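Local coordinates for protein cyanuric acid amidohydrolase (Azorhizobium caulinodans, PDB 4NQ3) that hydrolyses the s-triazine ring of cyanuric acid to carboxybiuret, which decarboxylates spontaneously to biuret, in the degradation of herbicides such as atrazine, at residues A[256-261]-A[292-297]; A[217-222]-A[339-344]; A[36-41]-A[91-96]; A[5-10]-A[27-32]; A[117-122]-A[230-235]. All coordinates share one frame; numbering follows the deposited sequence.

Interaction 1: residues A[256-261]-A[292-297]; sequences MADAID and GRIRGK
An Asx turn in the loop after strand 249-256 faces the tip of a small beta hairpin, and one arginine joins the two. The hairpin turns through a type I' beta turn from I294 to K297, closed by the backbone bonds I294 N to K297 O (2.7 Å) and K297 N to I294 O (3.0 Å). From this turn R295 reaches out with its chain extended from CG to NE, crossing the side chain of D258 at about a right angle. Its NE donates to D258 OD2 at 3.0 Å, fairly straight at 157°, close to the guanidinium plane and on the syn lone pair of the oxygen. The second arm, R295 NH2 to D258 OD1 at 3.4 Å, is weak, consistent with carboxylate and guanidinium planes turned 46° apart. I260 lays CG1 over the centre of one face of the R295 guanidinium, 3.7 Å above the plane. R295 NH1 finds its partner in G326 O of a second subunit, so the same arginine also ties the hairpin into the tetramer. Beside the salt bridge, I294 CD1 meets A259 CB at 4.0 Å. D258 holds CG between the backbone N and carbonyl carbon (chi1 54°), which lets OD1 accept from I260 N at 3.3 Å, from above the carboxylate plane. An alanine here would remove the carboxylate and would probably loosen both the loop and the hold on R295. The contact is thus an Asx turn within a type I turn (D258 to D261), salt-bridged to a type I' beta hairpin at a subunit boundary.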
# COMPACT_ATOMS: atom_id res chain seq x y z
N MSE A 256 9.42 26.37 7.19
CA MSE A 256 9.04 26.22 5.80
C MSE A 256 7.59 26.66 5.61
O MSE A 256 6.68 26.12 6.27
CB MSE A 256 9.22 24.79 5.35
CG MSE A 256 10.64 24.30 5.41
SE MSE A 256 10.72 22.41 4.86
CE MSE A 256 10.54 22.68 2.91
N ALA A 257 7.37 27.61 4.71
CA ALA A 257 6.04 28.15 4.45
C ALA A 257 5.18 27.07 3.79
O ALA A 257 3.97 26.96 4.07
CB ALA A 257 6.14 29.35 3.58
N ASP A 258 5.81 26.28 2.92
CA ASP A 258 5.17 25.10 2.36
C ASP A 258 6.20 24.00 2.05
O ASP A 258 7.38 24.11 2.42
CB ASP A 258 4.35 25.45 1.12
CG ASP A 258 5.15 26.19 0.07
OD1 ASP A 258 6.37 25.94 -0.03
OD2 ASP A 258 4.55 27.03 -0.64
N ALA A 259 5.75 22.96 1.36
CA ALA A 259 6.52 21.74 1.19
C ALA A 259 7.74 21.93 0.30
O ALA A 259 8.64 21.09 0.29
CB ALA A 259 5.64 20.63 0.64
N ILE A 260 7.81 23.01 -0.46
CA ILE A 260 8.98 23.20 -1.29
C ILE A 260 9.73 24.48 -0.94
O ILE A 260 10.56 24.97 -1.72
CB ILE A 260 8.63 23.21 -2.78
CG1 ILE A 260 7.60 24.29 -3.08
CG2 ILE A 260 8.14 21.84 -3.22
CD1 ILE A 260 7.21 24.33 -4.51
N ASP A 261 9.46 25.00 0.25
CA ASP A 261 10.12 26.21 0.71
C ASP A 261 11.47 25.87 1.35
O ASP A 261 11.54 25.60 2.55
CB ASP A 261 9.23 26.96 1.70
CG ASP A 261 9.81 28.31 2.09
OD1 ASP A 261 10.57 28.88 1.26
OD2 ASP A 261 9.50 28.79 3.20
N GLY A 292 -5.27 21.30 0.03
CA GLY A 292 -5.17 20.38 -1.08
C GLY A 292 -4.34 20.95 -2.20
O GLY A 292 -4.21 20.32 -3.25
N ARG A 293 -3.71 22.10 -1.96
CA ARG A 293 -2.91 22.75 -2.99
C ARG A 293 -1.53 23.16 -2.48
O ARG A 293 -1.37 23.45 -1.29
CB ARG A 293 -3.62 24.00 -3.55
CG ARG A 293 -5.09 23.82 -3.93
CD ARG A 293 -5.66 25.02 -4.69
NE ARG A 293 -6.95 24.70 -5.32
CZ ARG A 293 -7.14 24.39 -6.61
NH1 ARG A 293 -6.11 24.36 -7.46
NH2 ARG A 293 -8.36 24.11 -7.06
N ILE A 294 -0.55 23.18 -3.38
CA ILE A 294 0.73 23.84 -3.12
C ILE A 294 0.93 24.94 -4.17
O ILE A 294 1.04 24.66 -5.37
CB ILE A 294 1.90 22.84 -3.15
CG1 ILE A 294 1.64 21.70 -2.17
CG2 ILE A 294 3.22 23.57 -2.88
CD1 ILE A 294 2.72 20.65 -2.14
N ARG A 295 0.98 26.19 -3.68
CA ARG A 295 1.16 27.39 -4.51
C ARG A 295 0.19 27.41 -5.69
O ARG A 295 0.58 27.70 -6.82
CB ARG A 295 2.62 27.50 -4.99
CG ARG A 295 3.61 27.54 -3.82
CD ARG A 295 5.04 27.81 -4.25
NE ARG A 295 5.95 27.87 -3.12
CZ ARG A 295 7.28 27.95 -3.21
NH1 ARG A 295 7.86 27.98 -4.41
NH2 ARG A 295 8.04 28.00 -2.11
N GLY A 296 -1.08 27.13 -5.39
CA GLY A 296 -2.17 27.14 -6.33
C GLY A 296 -2.43 25.81 -7.03
O GLY A 296 -3.53 25.58 -7.53
N LYS A 297 -1.43 24.93 -7.03
CA LYS A 297 -1.48 23.69 -7.82
C LYS A 297 -1.98 22.55 -6.93
O LYS A 297 -1.49 22.40 -5.82
CB LYS A 297 -0.09 23.35 -8.37
CG LYS A 297 0.61 24.51 -9.08
CD LYS A 297 -0.13 24.96 -10.34
CE LYS A 297 0.55 26.18 -10.98
NZ LYS A 297 1.96 25.90 -11.42

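Interaction 2: residues A[217-222]-A[339-344]; sequences GLWSAR and QGPDGG. With MG (magnesium ion), chain K.
S220 OG is gripped three times: R222 N donates to it at 2.7 Å, closing an ST turn, and A223 N and E201 OE1 supply the other two hydrogen bonds. This fixes the loop before strand 223-227 where its backbone meets the magnesium loop. S220 and Q339 form a single beta bridge, to which G340 N contributes by donating to S220 O at 2.9 Å, from above the carbonyl plane. Beside it W219, whose CG sits between the backbone N and carbonyl carbon (chi1 52°), spreads one indole face over the G340-P341 peptide. P341 N lies 3.5 Å above the W219 ring plane, over its centre. P341 CD adds a CH-pi contact, 3.8 Å from the centroid of the six-membered ring of W219 and only 9° off its normal. From the proline on, the loop folds round the ion in a type II turn from P341 to G344. Magnesium takes Q339 O at 2.4 Å, P341 O at 2.5 Å and G344 O at 2.6 Å, and E287, G336 and G340 also belong to the site. Binding of Q339 O to the cation would probably polarise the Q339-G340 peptide and strengthen its N-H as a donor to S220 O.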
# COMPACT_ATOMS: atom_id res chain seq x y z
N GLY A 217 -4.27 28.08 12.68
CA GLY A 217 -3.65 29.40 12.76
C GLY A 217 -2.82 29.52 14.02
O GLY A 217 -1.88 30.30 14.08
N LEU A 218 -3.15 28.71 15.02
CA LEU A 218 -2.33 28.56 16.22
C LEU A 218 -1.25 27.54 15.92
O LEU A 218 -1.56 26.38 15.67
CB LEU A 218 -3.17 28.08 17.39
CG LEU A 218 -4.44 28.87 17.68
CD1 LEU A 218 -5.26 28.11 18.67
CD2 LEU A 218 -4.09 30.25 18.20
N TRP A 219 0.01 27.96 15.93
CA TRP A 219 1.10 27.02 15.74
C TRP A 219 2.40 27.52 16.35
O TRP A 219 2.57 28.71 16.61
CB TRP A 219 1.32 26.69 14.26
CG TRP A 219 1.47 27.85 13.33
CD1 TRP A 219 0.48 28.44 12.59
CD2 TRP A 219 2.69 28.56 13.02
NE1 TRP A 219 1.01 29.47 11.84
CE2 TRP A 219 2.36 29.57 12.10
CE3 TRP A 219 4.02 28.44 13.44
CZ2 TRP A 219 3.31 30.44 11.58
CZ3 TRP A 219 4.96 29.32 12.92
CH2 TRP A 219 4.60 30.31 12.01
N SER A 220 3.29 26.57 16.60
CA SER A 220 4.64 26.85 17.09
C SER A 220 5.64 26.78 15.95
O SER A 220 5.53 25.93 15.06
CB SER A 220 5.03 25.85 18.18
OG SER A 220 6.45 25.78 18.29
N ALA A 221 6.63 27.66 15.98
CA ALA A 221 7.71 27.59 15.01
C ALA A 221 8.80 26.61 15.46
O ALA A 221 9.82 26.44 14.78
CB ALA A 221 8.31 28.98 14.79
N ARG A 222 8.60 25.95 16.59
CA ARG A 222 9.67 25.13 17.10
C ARG A 222 9.25 23.71 17.44
O ARG A 222 10.11 22.83 17.64
CB ARG A 222 10.29 25.82 18.30
CG ARG A 222 11.33 26.81 17.80
CD ARG A 222 11.60 27.94 18.73
NE ARG A 222 10.45 28.81 18.86
CZ ARG A 222 10.35 29.73 19.82
NH1 ARG A 222 11.35 29.88 20.67
NH2 ARG A 222 9.27 30.48 19.93
N GLN A 339 2.38 22.65 13.86
CA GLN A 339 3.83 22.76 13.76
C GLN A 339 4.17 23.55 12.51
O GLN A 339 4.26 23.01 11.42
CB GLN A 339 4.44 21.37 13.74
CG GLN A 339 3.96 20.56 14.92
CD GLN A 339 4.10 19.07 14.71
OE1 GLN A 339 5.20 18.54 14.55
NE2 GLN A 339 2.97 18.38 14.70
N GLY A 340 4.31 24.85 12.66
CA GLY A 340 4.40 25.70 11.49
C GLY A 340 3.00 25.88 10.95
O GLY A 340 2.06 25.29 11.47
N PRO A 341 2.86 26.70 9.91
CA PRO A 341 1.60 26.99 9.20
C PRO A 341 1.00 25.76 8.53
O PRO A 341 1.70 24.76 8.37
CB PRO A 341 2.03 27.98 8.15
CG PRO A 341 3.49 27.68 7.92
CD PRO A 341 4.01 27.38 9.29
N ASP A 342 -0.26 25.82 8.14
CA ASP A 342 -0.82 24.67 7.42
C ASP A 342 -0.06 24.42 6.12
O ASP A 342 0.01 25.28 5.23
CB ASP A 342 -2.31 24.87 7.10
CG ASP A 342 -2.87 23.72 6.26
OD1 ASP A 342 -3.13 22.62 6.82
OD2 ASP A 342 -3.06 23.91 5.03
N GLY A 343 0.51 23.22 6.00
CA GLY A 343 1.24 22.86 4.81
C GLY A 343 2.73 23.08 5.00
O GLY A 343 3.53 22.67 4.16
N GLY A 344 3.10 23.72 6.09
CA GLY A 344 4.51 23.92 6.37
C GLY A 344 4.98 23.16 7.60
O GLY A 344 4.32 22.24 8.10
MG MG K . 2.49 22.86 9.83

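Interaction 3: residues A[36-41]-A[91-96]; sequences AIFGKT and LVFERA. With SO4 (sulfate ion), chain D.
The middle of a mixed four-stranded sheet, ordered 2-10, 89-97, 34-41 and 75-80, is formed here by two antiparallel strands. Backbone bonds set the register. F38 and L91 are a hydrogen-bonded pair, with F38 N to L91 O at 2.8 Å and L91 N to F38 O at 2.7 Å. In the next such pair, F93 N to A36 O is the stronger bond and the reverse one is weak. Apolar contacts divide by face: I37 and V92 lie side by side on one, while A36, F38, L91 and F93 share the other, where A36, F38 (on V237) and F93 pack against strand 235-242. The aromatic contact on that second face is T-shaped. F93 points CE2 at the centre of the F38 ring, 3.4 Å above its plane, with the two planes 61° apart. An alanine in place of F38 would remove the ring that receives this edge and would probably leave F93 and V237 less well packed. Among polar side chains, K40 NZ is hydrogen-bonded to S79 OG, consistent with one potential Ser-Lys dyad, and R95 holds a sulfate, probably from the crystallisation liquor. R95 NH2 meets sulfate O3 at 2.7 Å.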
# COMPACT_ATOMS: atom_id res chain seq x y z
N ALA A 36 19.67 11.70 24.71
CA ALA A 36 18.54 11.25 23.90
C ALA A 36 19.03 10.62 22.63
O ALA A 36 20.11 10.93 22.17
CB ALA A 36 17.61 12.42 23.57
N ILE A 37 18.23 9.73 22.06
CA ILE A 37 18.52 9.22 20.73
C ILE A 37 17.33 9.42 19.79
O ILE A 37 16.23 8.99 20.10
CB ILE A 37 18.87 7.74 20.75
CG1 ILE A 37 20.01 7.47 21.73
CG2 ILE A 37 19.35 7.32 19.39
CD1 ILE A 37 20.36 6.00 21.77
N PHE A 38 17.54 10.10 18.66
CA PHE A 38 16.51 10.19 17.63
C PHE A 38 16.76 9.11 16.60
O PHE A 38 17.90 8.72 16.39
CB PHE A 38 16.51 11.53 16.90
CG PHE A 38 16.14 12.72 17.76
CD1 PHE A 38 15.89 12.58 19.11
CD2 PHE A 38 16.05 13.98 17.20
CE1 PHE A 38 15.57 13.68 19.88
CE2 PHE A 38 15.73 15.07 17.96
CZ PHE A 38 15.49 14.92 19.31
N GLY A 39 15.72 8.66 15.92
CA GLY A 39 15.93 7.67 14.88
C GLY A 39 14.95 7.84 13.76
O GLY A 39 13.82 8.26 13.99
N LYS A 40 15.38 7.52 12.54
CA LYS A 40 14.46 7.28 11.43
C LYS A 40 14.50 5.79 11.19
O LYS A 40 15.57 5.25 10.93
CB LYS A 40 14.88 8.05 10.19
CG LYS A 40 14.70 9.54 10.31
CD LYS A 40 13.26 9.85 10.68
CE LYS A 40 12.28 9.36 9.60
NZ LYS A 40 10.87 9.53 10.06
N THR A 41 13.37 5.11 11.33
CA THR A 41 13.35 3.66 11.12
C THR A 41 12.49 3.29 9.91
O THR A 41 11.59 4.04 9.55
CB THR A 41 12.88 2.94 12.40
OG1 THR A 41 11.54 3.36 12.72
CG2 THR A 41 13.78 3.32 13.55
N LEU A 91 20.36 9.45 15.60
CA LEU A 91 20.99 10.68 16.02
C LEU A 91 21.21 10.64 17.52
O LEU A 91 20.24 10.77 18.29
CB LEU A 91 20.09 11.84 15.68
CG LEU A 91 20.81 13.11 15.36
CD1 LEU A 91 21.93 12.77 14.40
CD2 LEU A 91 19.80 14.05 14.74
N VAL A 92 22.44 10.44 17.98
CA VAL A 92 22.68 10.37 19.42
C VAL A 92 23.13 11.71 19.97
O VAL A 92 24.08 12.30 19.46
CB VAL A 92 23.74 9.33 19.80
CG1 VAL A 92 23.94 9.35 21.30
CG2 VAL A 92 23.29 7.95 19.37
N PHE A 93 22.45 12.17 21.00
CA PHE A 93 22.72 13.45 21.67
C PHE A 93 23.40 13.21 23.00
O PHE A 93 22.78 12.65 23.92
CB PHE A 93 21.42 14.22 21.89
CG PHE A 93 20.80 14.74 20.63
CD1 PHE A 93 21.22 15.95 20.09
CD2 PHE A 93 19.79 14.03 20.00
CE1 PHE A 93 20.63 16.44 18.91
CE2 PHE A 93 19.20 14.51 18.83
CZ PHE A 93 19.62 15.72 18.28
N GLU A 94 24.66 13.62 23.12
CA GLU A 94 25.47 13.36 24.31
C GLU A 94 25.83 14.66 25.00
O GLU A 94 26.07 15.65 24.35
CB GLU A 94 26.74 12.61 23.90
CG GLU A 94 27.67 12.20 25.03
CD GLU A 94 28.97 11.58 24.50
OE1 GLU A 94 29.15 11.60 23.27
OE2 GLU A 94 29.81 11.09 25.31
N ARG A 95 25.84 14.67 26.32
CA ARG A 95 26.37 15.81 27.08
C ARG A 95 27.76 15.44 27.62
O ARG A 95 27.90 14.41 28.29
CB ARG A 95 25.41 16.18 28.22
CG ARG A 95 25.87 17.31 29.13
CD ARG A 95 24.86 17.62 30.23
NE ARG A 95 24.64 16.45 31.07
CZ ARG A 95 23.51 16.19 31.74
NH1 ARG A 95 22.48 17.03 31.66
NH2 ARG A 95 23.41 15.07 32.47
N ALA A 96 28.78 16.25 27.36
CA ALA A 96 30.13 15.97 27.85
C ALA A 96 30.67 17.20 28.58
O ALA A 96 30.02 18.24 28.55
CB ALA A 96 31.04 15.57 26.72
S SO4 D . 19.66 15.43 33.47
O1 SO4 D . 19.15 15.08 34.80
O2 SO4 D . 19.97 16.87 33.36
O3 SO4 D . 20.86 14.64 33.21
O4 SO4 D . 18.60 15.13 32.50

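Interaction 4: residues A[5-10]-A[27-32]; sequences KVHRIA and GAIAPA
The imidazole of H7 and the side chain of I29 reach for each other tip to tip, the isoleucine coming over one face of the ring. CG1 of I29 is 3.4 Å from the centroid of the H7 ring and 16° off its normal, a CH-pi contact displaced toward the rim, on the CD2 and NE2 side. H7 sets CG anti to its carbonyl carbon (chi1 -57°), with chi2 at -82° turning the ring so that its face meets I29. That pose is steadied by E94 on the adjoining strand 89-97, whose OE1 bonds to H7 NE2 while its OE2 takes the backbone N of A30; the carboxylate thus pins both sides of the contact and would probably favour a protonated histidine.

Two residues along the strand from H7, I9 meets the same isoleucine end to end, CD1 of I9 lying 4.0 Å from CD1 of I29. In the other direction K5, its chain bent at chi3, brings NZ to 3.5 Å from A28 O, a weak bond. L20 of helix 18-25 touches both I9 and I29, so the helix packs on the same apolar cluster. The contact lies in a beta-alpha-beta crossover, strand 2-10, helix 18-25 and strand 34-41, with strand 89-97 inserted between the two parallel strands, and it fastens the loop that leaves the helix back onto the first strand.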
# COMPACT_ATOMS: atom_id res chain seq x y z
N LYS A 5 27.48 16.93 22.20
CA LYS A 5 28.09 16.10 21.18
C LYS A 5 26.95 15.39 20.46
O LYS A 5 26.13 14.72 21.09
CB LYS A 5 29.08 15.12 21.84
CG LYS A 5 30.53 15.64 21.92
CD LYS A 5 31.38 14.93 22.98
CE LYS A 5 31.72 13.47 22.61
NZ LYS A 5 32.28 12.64 23.75
N VAL A 6 26.85 15.59 19.15
CA VAL A 6 25.80 14.94 18.36
C VAL A 6 26.39 13.95 17.37
O VAL A 6 27.23 14.31 16.55
CB VAL A 6 24.97 15.98 17.61
CG1 VAL A 6 23.94 15.29 16.74
CG2 VAL A 6 24.33 16.90 18.59
N HIS A 7 25.93 12.70 17.44
CA HIS A 7 26.50 11.62 16.63
C HIS A 7 25.50 11.02 15.65
O HIS A 7 24.48 10.50 16.07
CB HIS A 7 27.00 10.48 17.53
CG HIS A 7 28.00 10.91 18.55
ND1 HIS A 7 29.34 11.07 18.26
CD2 HIS A 7 27.86 11.21 19.86
CE1 HIS A 7 29.98 11.44 19.35
NE2 HIS A 7 29.10 11.54 20.34
N ARG A 8 25.79 11.07 14.35
CA ARG A 8 24.87 10.45 13.38
C ARG A 8 25.37 9.04 12.98
O ARG A 8 26.43 8.88 12.40
CB ARG A 8 24.70 11.33 12.15
CG ARG A 8 23.40 11.10 11.43
CD ARG A 8 23.12 12.21 10.38
NE ARG A 8 24.13 12.17 9.33
CZ ARG A 8 24.53 13.20 8.59
NH1 ARG A 8 24.02 14.41 8.72
NH2 ARG A 8 25.47 12.98 7.69
N ILE A 9 24.60 8.02 13.33
CA ILE A 9 25.02 6.65 13.13
C ILE A 9 24.12 5.91 12.12
O ILE A 9 22.90 5.89 12.26
CB ILE A 9 25.04 5.91 14.47
CG1 ILE A 9 26.01 6.61 15.42
CG2 ILE A 9 25.41 4.43 14.29
CD1 ILE A 9 26.09 6.01 16.79
N ALA A 10 24.72 5.32 11.08
CA ALA A 10 23.95 4.51 10.14
C ALA A 10 23.42 3.21 10.78
O ALA A 10 23.96 2.71 11.76
CB ALA A 10 24.79 4.20 8.95
N GLY A 27 34.99 4.64 22.76
CA GLY A 27 34.94 5.81 23.63
C GLY A 27 34.61 7.09 22.87
O GLY A 27 34.77 8.20 23.38
N ALA A 28 34.15 6.96 21.64
CA ALA A 28 33.63 8.10 20.93
C ALA A 28 32.38 8.65 21.64
O ALA A 28 32.15 9.87 21.69
CB ALA A 28 33.32 7.73 19.50
N ILE A 29 31.58 7.76 22.21
CA ILE A 29 30.39 8.15 22.96
C ILE A 29 30.48 7.55 24.36
O ILE A 29 30.74 6.34 24.51
CB ILE A 29 29.09 7.65 22.29
CG1 ILE A 29 28.97 8.19 20.87
CG2 ILE A 29 27.88 8.00 23.13
CD1 ILE A 29 27.90 7.50 20.08
N ALA A 30 30.27 8.38 25.39
CA ALA A 30 30.28 7.85 26.76
C ALA A 30 28.84 7.69 27.24
O ALA A 30 28.10 8.67 27.34
CB ALA A 30 31.04 8.76 27.66
N PRO A 31 28.43 6.44 27.50
CA PRO A 31 27.02 6.11 27.78
C PRO A 31 26.42 6.97 28.88
O PRO A 31 25.25 7.33 28.77
CB PRO A 31 27.08 4.65 28.21
CG PRO A 31 28.24 4.13 27.51
CD PRO A 31 29.28 5.25 27.51
N ALA A 32 27.21 7.30 29.89
CA ALA A 32 26.74 8.12 31.01
C ALA A 32 26.17 9.45 30.53
O ALA A 32 25.23 9.98 31.12
CB ALA A 32 27.86 8.36 31.99

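Interaction 5: residues A[117-122]-A[230-235]; sequences LPFEAL and ELLGHE
In a four-stranded sheet whose strands 106-113 and 235-242 are antiparallel neighbours, the loop leaving the first and the loop entering the second stay together. L117 starts the contact: its N donates to L232 O at 2.9 Å, at 161°, although the donor stands well above the carbonyl plane. The side chain, CG anti to the backbone N (chi1 173°), turns toward the other loop, and L117 CD2 comes to 3.9 Å from CE1 of H234, approaching that ring obliquely. M130 of helix 125-141 and P158 enclose the leucine further. P118 then carries the chain into a turn in which its O accepts from A121 N at 2.8 Å. Within that turn F119 swings back toward the second loop and presents a ring edge to L232, with F119 CE1 and L232 CD2 4.3 Å apart, near the plane of the ring. H234 is about 6 Å by side chain from the active-site lysine K156, and its ring is pinned at both nitrogens, ND1 to T114 OG1 and NE2 to Q127 NE2.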
# COMPACT_ATOMS: atom_id res chain seq x y z
N LEU A 117 -0.18 8.79 29.61
CA LEU A 117 -1.25 9.69 29.20
C LEU A 117 -2.57 8.94 29.12
O LEU A 117 -2.71 8.05 28.27
CB LEU A 117 -0.93 10.29 27.84
CG LEU A 117 -2.04 11.13 27.20
CD1 LEU A 117 -2.21 12.43 27.94
CD2 LEU A 117 -1.77 11.35 25.71
N PRO A 118 -3.54 9.32 29.97
CA PRO A 118 -4.91 8.77 29.93
C PRO A 118 -5.48 8.85 28.52
O PRO A 118 -5.35 9.90 27.90
CB PRO A 118 -5.69 9.66 30.89
CG PRO A 118 -4.65 10.29 31.77
CD PRO A 118 -3.41 10.42 30.93
N PHE A 119 -6.06 7.77 28.02
CA PHE A 119 -6.52 7.74 26.63
C PHE A 119 -7.53 8.84 26.33
O PHE A 119 -7.69 9.27 25.18
CB PHE A 119 -7.12 6.38 26.30
CG PHE A 119 -6.11 5.27 26.21
CD1 PHE A 119 -4.81 5.54 25.85
CD2 PHE A 119 -6.46 3.97 26.55
CE1 PHE A 119 -3.87 4.51 25.77
CE2 PHE A 119 -5.53 2.93 26.49
CZ PHE A 119 -4.24 3.21 26.11
N GLU A 120 -8.22 9.31 27.36
CA GLU A 120 -9.25 10.31 27.15
C GLU A 120 -8.68 11.72 27.25
O GLU A 120 -9.41 12.71 27.12
CB GLU A 120 -10.39 10.12 28.15
CG GLU A 120 -9.96 10.19 29.59
CD GLU A 120 -9.43 8.86 30.12
OE1 GLU A 120 -9.55 8.62 31.34
OE2 GLU A 120 -8.91 8.06 29.31
N ALA A 121 -7.38 11.81 27.51
CA ALA A 121 -6.69 13.09 27.50
C ALA A 121 -6.03 13.38 26.14
O ALA A 121 -5.77 14.52 25.80
CB ALA A 121 -5.67 13.15 28.60
N LEU A 122 -5.78 12.33 25.37
CA LEU A 122 -5.08 12.46 24.09
C LEU A 122 -5.88 13.37 23.17
O LEU A 122 -7.10 13.25 23.08
CB LEU A 122 -4.85 11.08 23.46
CG LEU A 122 -4.13 11.01 22.10
CD1 LEU A 122 -3.16 9.82 22.04
CD2 LEU A 122 -5.15 10.93 20.96
N GLU A 230 4.31 2.64 20.36
CA GLU A 230 5.16 1.95 21.33
C GLU A 230 5.35 2.63 22.68
O GLU A 230 6.18 2.19 23.47
CB GLU A 230 6.55 1.71 20.74
CG GLU A 230 7.36 2.97 20.41
CD GLU A 230 6.95 3.56 19.05
OE1 GLU A 230 6.17 2.87 18.35
OE2 GLU A 230 7.44 4.65 18.65
N LEU A 231 4.66 3.73 22.96
CA LEU A 231 4.79 4.31 24.29
C LEU A 231 3.44 4.82 24.78
O LEU A 231 2.60 5.18 23.97
CB LEU A 231 5.82 5.44 24.28
CG LEU A 231 5.44 6.83 23.76
CD1 LEU A 231 6.51 7.81 24.13
CD2 LEU A 231 5.28 6.84 22.28
N LEU A 232 3.25 4.91 26.09
CA LEU A 232 1.98 5.41 26.59
C LEU A 232 2.07 6.85 27.09
O LEU A 232 1.04 7.51 27.28
CB LEU A 232 1.43 4.52 27.70
CG LEU A 232 1.13 3.11 27.19
CD1 LEU A 232 0.56 2.31 28.32
CD2 LEU A 232 0.17 3.15 25.96
N GLY A 233 3.30 7.33 27.30
CA GLY A 233 3.57 8.71 27.69
C GLY A 233 4.28 9.55 26.62
O GLY A 233 4.05 9.38 25.41
N HIS A 234 5.12 10.48 27.07
CA HIS A 234 5.86 11.36 26.15
C HIS A 234 7.36 11.38 26.42
O HIS A 234 7.79 11.23 27.57
CB HIS A 234 5.34 12.80 26.22
CG HIS A 234 3.86 12.95 26.03
ND1 HIS A 234 2.96 12.73 27.05
CD2 HIS A 234 3.12 13.28 24.94
CE1 HIS A 234 1.73 12.93 26.60
NE2 HIS A 234 1.80 13.26 25.32
N GLU A 235 8.16 11.57 25.37
CA GLU A 235 9.58 11.92 25.54
C GLU A 235 9.78 13.33 25.01
O GLU A 235 9.33 13.64 23.91
CB GLU A 235 10.49 10.96 24.80
CG GLU A 235 10.10 9.51 25.04
CD GLU A 235 10.93 8.85 26.12
OE1 GLU A 235 11.75 7.96 25.77
OE2 GLU A 235 10.75 9.19 27.32

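Overall arrangement
Three four-stranded sheets with the same strand order, matching the three repeating units of the monomer, frame these contacts. Interactions 4 and 3 come first along the chain and belong to one sheet; their centres are 8 Å apart, and they touch through E94 and neighbouring strands. Interaction 5 closes loops beside the second sheet, about 22 Å from interaction 3 between centres. Interaction 2 alternates with interaction 5 along the sequence and joins a loop of the second unit to the magnesium loop of the third. Interaction 1, nested inside interaction 2, packs against it, their centres 13 Å apart. Interaction 2 thus ties two repeating units together at the metal site, while the other four each lie within one.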